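HTH-type transcriptional repressor NemR (Escherichia coli, PDB 4YZE) represses transcription of the nemRA-gloA operon by binding its NemR box, and takes part in the response to electrophiles and reactive chlorine species such as bleach. Local coordinates at residues A[11-16]-A[47-51]; A[23-29]-A[112-116]; A[55-59]-A[121-125]; A[92-96]-A[185-189]. The protein carries 5 engineered substitutions. All coordinates share one frame. Residue numbers count along the deposited sequence, not the author numbering.

Contact 1 of 4, residues A[11-16]-A[47-51]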
# COMPACT_ATOMS: atom_id res chain seq x y z
N THR A 11 15.61 10.02 -27.94
CA THR A 11 14.28 10.61 -27.88
C THR A 11 13.32 9.68 -27.14
O THR A 11 12.58 10.10 -26.25
CB THR A 11 13.73 10.84 -29.30
OG1 THR A 11 14.66 11.61 -30.07
CG2 THR A 11 12.38 11.57 -29.24
N ARG A 12 13.35 8.41 -27.53
CA ARG A 12 12.54 7.38 -26.89
C ARG A 12 12.72 7.36 -25.37
O ARG A 12 11.74 7.39 -24.63
CB ARG A 12 12.87 6.02 -27.48
CG ARG A 12 11.70 5.06 -27.48
CD ARG A 12 12.11 3.69 -27.98
NE ARG A 12 11.08 2.69 -27.69
CZ ARG A 12 10.98 2.06 -26.52
NH1 ARG A 12 11.83 2.33 -25.54
NH2 ARG A 12 10.03 1.16 -26.33
N GLU A 13 13.97 7.33 -24.91
CA GLU A 13 14.24 7.35 -23.47
C GLU A 13 13.75 8.65 -22.84
O GLU A 13 13.24 8.67 -21.72
CB GLU A 13 15.73 7.16 -23.17
CG GLU A 13 16.25 5.74 -23.35
CD GLU A 13 15.73 4.78 -22.29
OE1 GLU A 13 15.79 5.13 -21.08
OE2 GLU A 13 15.26 3.68 -22.66
N HIS A 14 13.90 9.75 -23.58
CA HIS A 14 13.47 11.04 -23.08
C HIS A 14 11.97 11.06 -22.79
O HIS A 14 11.57 11.52 -21.72
CB HIS A 14 13.83 12.16 -24.05
CG HIS A 14 13.54 13.53 -23.52
ND1 HIS A 14 13.86 13.90 -22.22
CD2 HIS A 14 12.96 14.61 -24.08
CE1 HIS A 14 13.49 15.14 -22.02
NE2 HIS A 14 12.94 15.60 -23.13
N LEU A 15 11.17 10.56 -23.73
CA LEU A 15 9.72 10.46 -23.51
C LEU A 15 9.40 9.57 -22.30
O LEU A 15 8.59 9.93 -21.44
CB LEU A 15 9.03 9.90 -24.76
CG LEU A 15 8.85 10.84 -25.96
CD1 LEU A 15 8.45 10.06 -27.20
CD2 LEU A 15 7.83 11.93 -25.67
N LEU A 16 10.04 8.41 -22.22
CA LEU A 16 9.77 7.48 -21.13
C LEU A 16 10.11 8.12 -19.79
O LEU A 16 9.31 8.05 -18.85
CB LEU A 16 10.55 6.18 -21.34
CG LEU A 16 10.08 5.40 -22.57
CD1 LEU A 16 11.05 4.26 -22.89
CD2 LEU A 16 8.66 4.85 -22.37
N PHE A 47 5.99 11.18 -31.17
CA PHE A 47 5.47 10.29 -30.14
C PHE A 47 4.80 9.09 -30.80
O PHE A 47 5.07 7.94 -30.44
CB PHE A 47 4.47 11.01 -29.24
CG PHE A 47 3.76 10.10 -28.28
CD1 PHE A 47 4.37 9.70 -27.09
CD2 PHE A 47 2.49 9.61 -28.56
CE1 PHE A 47 3.72 8.83 -26.20
CE2 PHE A 47 1.83 8.75 -27.69
CZ PHE A 47 2.45 8.36 -26.50
N TYR A 48 3.94 9.38 -31.76
CA TYR A 48 3.17 8.34 -32.42
C TYR A 48 4.04 7.47 -33.34
O TYR A 48 3.62 6.39 -33.76
CB TYR A 48 1.97 8.96 -33.16
CG TYR A 48 0.81 9.21 -32.23
CD1 TYR A 48 0.25 8.17 -31.48
CD2 TYR A 48 0.27 10.49 -32.07
CE1 TYR A 48 -0.81 8.38 -30.62
CE2 TYR A 48 -0.80 10.71 -31.21
CZ TYR A 48 -1.33 9.65 -30.48
OH TYR A 48 -2.38 9.85 -29.62
N HIS A 49 5.25 7.94 -33.63
CA HIS A 49 6.25 7.13 -34.32
C HIS A 49 6.85 6.05 -33.39
O HIS A 49 7.21 4.96 -33.83
CB HIS A 49 7.36 8.02 -34.90
CG HIS A 49 8.58 7.28 -35.35
ND1 HIS A 49 9.79 7.37 -34.70
CD2 HIS A 49 8.77 6.42 -36.38
CE1 HIS A 49 10.68 6.60 -35.32
NE2 HIS A 49 10.08 6.01 -36.34
N TYR A 50 6.96 6.37 -32.11
CA TYR A 50 7.56 5.45 -31.15
C TYR A 50 6.53 4.58 -30.46
O TYR A 50 6.77 3.40 -30.18
CB TYR A 50 8.38 6.21 -30.10
CG TYR A 50 9.59 6.89 -30.68
CD1 TYR A 50 10.57 6.15 -31.33
CD2 TYR A 50 9.76 8.26 -30.58
CE1 TYR A 50 11.69 6.77 -31.87
CE2 TYR A 50 10.88 8.88 -31.11
CZ TYR A 50 11.83 8.13 -31.75
OH TYR A 50 12.94 8.74 -32.29
N PHE A 51 5.37 5.16 -30.19
CA PHE A 51 4.37 4.47 -29.39
C PHE A 51 3.02 4.58 -30.06
O PHE A 51 2.61 5.66 -30.47
CB PHE A 51 4.33 5.08 -27.98
CG PHE A 51 5.66 5.07 -27.28
CD1 PHE A 51 6.14 3.90 -26.70
CD2 PHE A 51 6.43 6.21 -27.22
CE1 PHE A 51 7.36 3.89 -26.06
CE2 PHE A 51 7.66 6.20 -26.58
CZ PHE A 51 8.12 5.04 -26.00
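This is an apolar helix-to-helix contact inside the TetR-type DNA-binding domain, where the first helix (10-26) packs on the end of helix 44-50, the second helix of the predicted helix-turn-helix and, as in other TetR repressors, probably the recognition helix. Leu15 is the centre of the contact: its CD1 lies 4.1 Å from CD1 of Phe47, 4.0 Å from CD2 of Tyr50 and 4.0 Å from CE2 of Phe51, so a single methyl of the branched side chain meets three rings. A leucine suits this place, being compact enough to sit among aromatics yet long enough to bridge the helices. The partly exposed Thr11, Arg12 and Tyr50 lie at the border. Tyr50 takes the apolar CB of Arg12 over one ring face, and the methyl CG2 of Thr11 comes within 3.6 Å of its CE2. Phe51, where the chain leaves the helix, is further enclosed by Phe57 and Ala60 of helix 54-79. Phe51 CE1 lies over one face of the Arg12 guanidinium, 3.8 Å from NH2 of Arg12.

Contact 2 of 4, residues A[23-29]-A[112-116]. Engineered in segment 23-29: Ser23 (natural residue Cys).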
# COMPACT_ATOMS: atom_id res chain seq x y z
N SER A 23 3.91 10.85 -14.22
CA SER A 23 3.08 9.81 -13.61
C SER A 23 3.27 9.81 -12.10
O SER A 23 2.31 9.70 -11.33
CB SER A 23 3.45 8.42 -14.14
OG SER A 23 3.02 8.24 -15.48
N LEU A 24 4.53 9.95 -11.68
CA LEU A 24 4.88 9.88 -10.27
C LEU A 24 4.28 11.08 -9.54
O LEU A 24 3.89 10.97 -8.38
CB LEU A 24 6.41 9.86 -10.11
CG LEU A 24 6.98 9.78 -8.69
CD1 LEU A 24 6.43 8.55 -7.98
CD2 LEU A 24 8.50 9.75 -8.71
N GLN A 25 4.19 12.20 -10.25
CA GLN A 25 3.69 13.44 -9.68
C GLN A 25 2.17 13.49 -9.60
O GLN A 25 1.62 13.99 -8.62
CB GLN A 25 4.18 14.64 -10.50
CG GLN A 25 5.58 15.14 -10.17
CD GLN A 25 5.88 16.50 -10.78
OE1 GLN A 25 5.39 16.84 -11.86
NE2 GLN A 25 6.69 17.30 -10.08
N ARG A 26 1.49 12.99 -10.62
CA ARG A 26 0.04 13.19 -10.69
C ARG A 26 -0.75 11.95 -11.10
O ARG A 26 -1.93 12.05 -11.45
CB ARG A 26 -0.29 14.37 -11.61
CG ARG A 26 -0.20 15.71 -10.90
CD ARG A 26 -0.02 16.88 -11.86
NE ARG A 26 1.14 17.68 -11.50
CZ ARG A 26 2.33 17.58 -12.09
NH1 ARG A 26 2.51 16.73 -13.09
NH2 ARG A 26 3.34 18.35 -11.69
N GLY A 27 -0.12 10.78 -11.02
CA GLY A 27 -0.78 9.56 -11.45
C GLY A 27 -0.66 9.35 -12.95
O GLY A 27 -0.40 10.31 -13.69
N PHE A 28 -0.85 8.12 -13.41
CA PHE A 28 -0.73 7.86 -14.84
C PHE A 28 -1.97 8.30 -15.64
O PHE A 28 -1.85 8.92 -16.69
CB PHE A 28 -0.41 6.38 -15.13
CG PHE A 28 -0.24 6.10 -16.60
CD1 PHE A 28 0.91 6.51 -17.27
CD2 PHE A 28 -1.24 5.47 -17.33
CE1 PHE A 28 1.08 6.26 -18.62
CE2 PHE A 28 -1.09 5.23 -18.70
CZ PHE A 28 0.07 5.62 -19.34
N THR A 29 -3.15 7.97 -15.14
CA THR A 29 -4.40 8.36 -15.79
C THR A 29 -4.53 9.87 -15.76
O THR A 29 -5.16 10.47 -16.65
CB THR A 29 -5.62 7.74 -15.11
OG1 THR A 29 -5.41 7.73 -13.69
CG2 THR A 29 -5.84 6.32 -15.60
N LYS A 112 2.25 4.67 -5.94
CA LYS A 112 1.33 5.62 -6.54
C LYS A 112 0.38 4.95 -7.52
O LYS A 112 -0.81 5.28 -7.57
CB LYS A 112 2.11 6.72 -7.26
CG LYS A 112 1.23 7.84 -7.79
CD LYS A 112 1.50 9.15 -7.05
CE LYS A 112 0.85 10.35 -7.73
NZ LYS A 112 -0.47 10.68 -7.16
N LEU A 113 0.90 4.04 -8.33
CA LEU A 113 0.08 3.45 -9.38
C LEU A 113 -0.83 2.30 -8.87
O LEU A 113 -1.80 1.92 -9.53
CB LEU A 113 0.94 3.04 -10.59
CG LEU A 113 1.06 4.11 -11.69
CD1 LEU A 113 1.39 5.49 -11.14
CD2 LEU A 113 2.10 3.71 -12.74
N SER A 114 -0.53 1.79 -7.68
CA SER A 114 -1.46 0.94 -6.95
C SER A 114 -2.91 1.43 -7.06
O SER A 114 -3.80 0.70 -7.49
CB SER A 114 -1.09 0.97 -5.48
OG SER A 114 -1.51 2.20 -4.92
N ALA A 115 -3.15 2.69 -6.69
CA ALA A 115 -4.53 3.17 -6.59
C ALA A 115 -5.19 3.41 -7.94
O ALA A 115 -6.30 3.95 -8.01
CB ALA A 115 -4.59 4.41 -5.74
N GLU A 116 -4.51 3.02 -9.02
CA GLU A 116 -5.06 3.18 -10.36
C GLU A 116 -5.27 1.84 -11.06
O GLU A 116 -5.87 1.81 -12.15
CB GLU A 116 -4.14 4.04 -11.24
CG GLU A 116 -4.15 5.53 -10.95
CD GLU A 116 -2.93 6.23 -11.53
OE1 GLU A 116 -2.78 6.23 -12.77
OE2 GLU A 116 -2.11 6.75 -10.73
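A buried carboxylate holds the turn after helix 10-26 against the end of helix 109-114, linking the DNA-binding domain to the regulatory domain. Glu116 OE1 accepts a well-directed bond from Thr29 N (3.0 Å) and another from Thr29 OG1 (3.2 Å). Phe28 N offers its hydrogen to both oxygens, 2.8 Å to OE1 and 3.3 Å to OE2 of Glu116, each bond weak. Glutamate suits the place: it reaches across the gap and takes up the amide hydrogens of Phe28 and Thr29, in the turn beyond the helix. Gly27 has positive phi; a CB here would jam against the preceding carbonyl O, which alone calls for glycine, and would also clash with Glu116 OE2. Its amide N makes a weak bond to Ser23 O (2.7 Å). Lys112 lays its aliphatic chain along this helix end, CE lying 3.2 Å from Leu24 O. Engineered Ser23, replacing a cysteine that forms a transient interchain disulfide in the presence of reactive electrophiles, has its OG bonded to Gly19 O. Phe28 O is bonded by Lys54 NZ. Around this polar centre, Phe28 and Leu113 pack on helices 54-79 (Met61, Leu62) and 122-148 (Met124, Met128), and Ala115 meets Ala115 of the second subunit.

Contact 3 of 4, residues A[55-59]-A[121-125]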
# COMPACT_ATOMS: atom_id res chain seq x y z
N GLU A 55 -1.43 4.17 -23.86
CA GLU A 55 -1.41 2.89 -23.16
C GLU A 55 -0.12 2.15 -23.45
O GLU A 55 0.52 1.62 -22.54
CB GLU A 55 -2.61 2.02 -23.56
CG GLU A 55 -2.64 0.65 -22.80
CD GLU A 55 -1.99 -0.49 -23.59
OE1 GLU A 55 -1.54 -0.26 -24.73
OE2 GLU A 55 -1.94 -1.63 -23.08
N ALA A 56 0.27 2.12 -24.72
CA ALA A 56 1.49 1.43 -25.14
C ALA A 56 2.70 2.04 -24.44
O ALA A 56 3.59 1.34 -23.93
CB ALA A 56 1.64 1.49 -26.66
N PHE A 57 2.71 3.37 -24.41
CA PHE A 57 3.74 4.13 -23.75
C PHE A 57 3.89 3.78 -22.26
O PHE A 57 5.02 3.63 -21.75
CB PHE A 57 3.42 5.61 -23.90
CG PHE A 57 4.31 6.49 -23.10
CD1 PHE A 57 5.56 6.85 -23.59
CD2 PHE A 57 3.90 6.95 -21.87
CE1 PHE A 57 6.39 7.67 -22.85
CE2 PHE A 57 4.72 7.77 -21.12
CZ PHE A 57 5.97 8.13 -21.61
N GLY A 58 2.76 3.66 -21.57
CA GLY A 58 2.76 3.28 -20.16
C GLY A 58 3.42 1.93 -19.91
O GLY A 58 4.16 1.78 -18.94
N VAL A 59 3.14 0.95 -20.77
CA VAL A 59 3.75 -0.37 -20.63
C VAL A 59 5.27 -0.27 -20.76
O VAL A 59 6.01 -0.79 -19.92
CB VAL A 59 3.23 -1.37 -21.67
CG1 VAL A 59 3.78 -2.77 -21.37
CG2 VAL A 59 1.72 -1.40 -21.66
N SER A 121 -5.00 -0.57 -18.23
CA SER A 121 -5.00 -1.72 -19.13
C SER A 121 -4.44 -2.98 -18.46
O SER A 121 -3.62 -2.91 -17.54
CB SER A 121 -4.19 -1.43 -20.40
OG SER A 121 -2.82 -1.25 -20.12
N GLU A 122 -4.91 -4.15 -18.91
CA GLU A 122 -4.34 -5.39 -18.41
C GLU A 122 -2.85 -5.37 -18.68
O GLU A 122 -2.07 -5.82 -17.84
CB GLU A 122 -5.02 -6.62 -19.03
CG GLU A 122 -4.24 -7.93 -18.87
CD GLU A 122 -3.88 -8.29 -17.41
OE1 GLU A 122 -4.59 -7.87 -16.46
OE2 GLU A 122 -2.88 -9.02 -17.20
N ASP A 123 -2.45 -4.81 -19.83
CA ASP A 123 -1.03 -4.76 -20.16
C ASP A 123 -0.23 -4.02 -19.08
O ASP A 123 0.86 -4.48 -18.69
CB ASP A 123 -0.81 -4.19 -21.56
CG ASP A 123 -1.76 -4.78 -22.58
OD1 ASP A 123 -2.85 -5.18 -22.13
OD2 ASP A 123 -1.44 -4.88 -23.78
N MET A 124 -0.78 -2.93 -18.55
CA MET A 124 -0.09 -2.18 -17.50
C MET A 124 -0.15 -2.83 -16.12
O MET A 124 0.86 -2.90 -15.41
CB MET A 124 -0.56 -0.73 -17.43
CG MET A 124 -0.12 0.12 -18.63
SD MET A 124 -0.42 1.88 -18.34
CE MET A 124 0.81 2.18 -17.05
N ARG A 125 -1.33 -3.31 -15.72
CA ARG A 125 -1.46 -4.04 -14.46
C ARG A 125 -0.49 -5.23 -14.46
O ARG A 125 0.15 -5.52 -13.45
CB ARG A 125 -2.89 -4.51 -14.24
CG ARG A 125 -3.09 -5.37 -13.00
CD ARG A 125 -4.18 -6.43 -13.24
NE ARG A 125 -3.75 -7.48 -14.16
CZ ARG A 125 -3.00 -8.53 -13.82
NH1 ARG A 125 -2.58 -8.68 -12.56
NH2 ARG A 125 -2.66 -9.45 -14.74
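Two helices of the TetR fold meet here: the start of the long helix 54-79, which runs on from the DNA-binding domain, and the N-terminal turn of helix 122-148 in the regulatory domain. Glu55 opens the contact. Its OE2 accepts a hydrogen bond from Ser121 OG at 3.1 Å, while its other oxygen, OE1, is held by a salt bridge to Arg52. Ser121 is the N-cap of helix 122-148, and its OG also accepts from Met124 N (3.1 Å). Serine fits because one short hydroxyl can both cap an amide of the first turn and donate to the glutamate. The carboxylate also approaches Asp123, with OE2 of Glu55 3.4 Å from OD2 of Asp123; these are two acceptors of like charge and do not bond. Ala56 and Phe57 turn from helix 122-148, and Phe57 packs instead on Leu15, Leu16 and Phe51 within the DNA-binding domain. Gly58 then presents bare backbone to Met124: a CB would point at the methionine and clash with its SD, so the absence of a side chain makes room for the thioether, whose CE lies 3.8 Å from Gly58 CA. The backbones of the two segments come nearest at Val59, its CA 5.3 Å from CA of Met124. The branched valine spans two partners, its CG2 lying 3.8 Å from Asp123 CB and 3.9 Å from Met124 CG.

Contact 4 of 4, residues A[92-96]-A[185-189]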
# COMPACT_ATOMS: atom_id res chain seq x y z
N TYR A 92 15.68 -2.24 3.31
CA TYR A 92 14.83 -1.35 4.08
C TYR A 92 15.51 -0.04 4.44
O TYR A 92 14.84 1.00 4.53
CB TYR A 92 14.29 -2.04 5.33
CG TYR A 92 13.28 -3.11 5.03
CD1 TYR A 92 11.92 -2.81 4.94
CD2 TYR A 92 13.68 -4.42 4.86
CE1 TYR A 92 10.98 -3.81 4.67
CE2 TYR A 92 12.76 -5.42 4.59
CZ TYR A 92 11.41 -5.11 4.50
OH TYR A 92 10.51 -6.11 4.24
N GLN A 93 16.82 -0.07 4.67
CA GLN A 93 17.53 1.16 5.07
C GLN A 93 17.57 2.15 3.90
O GLN A 93 17.40 3.35 4.09
CB GLN A 93 18.94 0.84 5.59
CG GLN A 93 19.75 2.06 6.02
CD GLN A 93 19.16 2.80 7.22
OE1 GLN A 93 18.86 3.99 7.14
NE2 GLN A 93 19.02 2.09 8.33
N GLN A 94 17.78 1.63 2.69
CA GLN A 94 17.74 2.46 1.48
C GLN A 94 16.35 3.09 1.27
O GLN A 94 16.23 4.25 0.88
CB GLN A 94 18.09 1.62 0.25
CG GLN A 94 19.21 2.19 -0.61
CD GLN A 94 20.46 1.32 -0.58
OE1 GLN A 94 20.93 0.93 0.49
NE2 GLN A 94 21.00 1.02 -1.75
N THR A 95 15.31 2.30 1.52
CA THR A 95 13.94 2.79 1.43
C THR A 95 13.78 3.96 2.38
O THR A 95 13.21 4.99 2.00
CB THR A 95 12.94 1.69 1.80
OG1 THR A 95 13.09 0.58 0.91
CG2 THR A 95 11.52 2.23 1.70
N LEU A 96 14.29 3.80 3.60
CA LEU A 96 14.29 4.91 4.57
C LEU A 96 14.99 6.15 4.04
O LEU A 96 14.52 7.28 4.24
CB LEU A 96 14.96 4.48 5.88
CG LEU A 96 14.11 4.41 7.14
CD1 LEU A 96 14.93 3.89 8.32
CD2 LEU A 96 13.53 5.77 7.48
N LEU A 185 8.37 3.24 8.31
CA LEU A 185 9.56 2.63 7.68
C LEU A 185 10.58 2.20 8.75
O LEU A 185 11.11 1.10 8.67
CB LEU A 185 10.19 3.57 6.64
CG LEU A 185 9.20 3.98 5.53
CD1 LEU A 185 9.69 5.17 4.66
CD2 LEU A 185 8.91 2.78 4.65
N GLU A 186 10.85 3.05 9.74
CA GLU A 186 11.81 2.69 10.79
C GLU A 186 11.23 1.51 11.53
O GLU A 186 11.94 0.60 11.91
CB GLU A 186 12.09 3.84 11.78
CG GLU A 186 12.68 5.08 11.13
CD GLU A 186 12.79 6.28 12.09
OE1 GLU A 186 11.88 6.49 12.92
OE2 GLU A 186 13.81 7.00 12.01
N ASN A 187 9.92 1.50 11.72
CA ASN A 187 9.34 0.41 12.47
C ASN A 187 9.42 -0.89 11.67
O ASN A 187 9.68 -1.95 12.24
CB ASN A 187 7.91 0.71 12.91
CG ASN A 187 7.32 -0.40 13.76
OD1 ASN A 187 7.87 -0.75 14.81
ND2 ASN A 187 6.22 -0.97 13.31
N ALA A 188 9.23 -0.81 10.35
CA ALA A 188 9.37 -1.99 9.51
C ALA A 188 10.80 -2.53 9.56
O ALA A 188 11.00 -3.74 9.68
CB ALA A 188 8.93 -1.73 8.06
N LEU A 189 11.79 -1.64 9.47
CA LEU A 189 13.20 -2.02 9.52
C LEU A 189 13.49 -2.73 10.83
O LEU A 189 14.15 -3.77 10.82
CB LEU A 189 14.10 -0.78 9.42
CG LEU A 189 15.53 -0.85 8.87
CD1 LEU A 189 16.43 0.22 9.47
CD2 LEU A 189 16.17 -2.21 9.02
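Helices 84-97 and 183-195 run nearly antiparallel here, at 170° with the axes of the short segments 9.5 Å apart, and their side chains interlock. Leu189 is a prominent bump: it enters the hollow between Tyr92, Gln93 and Leu96, with CG 3.9 Å from Tyr92 CB and CD1 4.1 Å from Leu96 CD1. In return Leu96 pushes between Leu185, Glu186 and Leu189, its CG 4.0 Å from Leu185 CB and its CD1 3.8 Å from the aliphatic CG of Glu186. The branched, apolar side chain of leucine fills such hollows well. Ala188, with only a methyl, leaves space for the Tyr92 ring, Tyr92 CD1 being 4.5 Å from Ala188 CB. Thr95 fits its CG2 4.0 Å from Leu185 CD2. The polar ends are satisfied on helix 158-179: Tyr92 OH bonds Leu165 O, and Thr95 OG1 bonds Trp169 NE1. Asn187 turns to the second subunit, where its ND2 bonds Gln160 O of that subunit. The arrangement belongs to the antiparallel helical bundle of the TetR-family C-terminal regulatory domain, here alongside the dimer interface.

Overall arrangement
Three contacts form a chain through the DNA-binding end of the subunit. Contact 1 touches contact 3 through Phe57, whose CZ is 3.2 Å from Leu15 O and whose CD1 is 3.7 Å from Phe51 CE2. Contact 3 meets contact 2 where Phe28 CE2 lies 3.4 Å from Met124 SD. Contacts 2 and 3 both join the DNA-binding domain to the regulatory domain, their centres 13 Å apart. Contact 4 stands alone in the regulatory domain, about 35 Å between centres from contact 1. The side chain of Cys108, central to the response to reactive chlorine species, is about 6 Å from that of Leu24 in contact 2 and about 8 Å from that of Thr95 in contact 4.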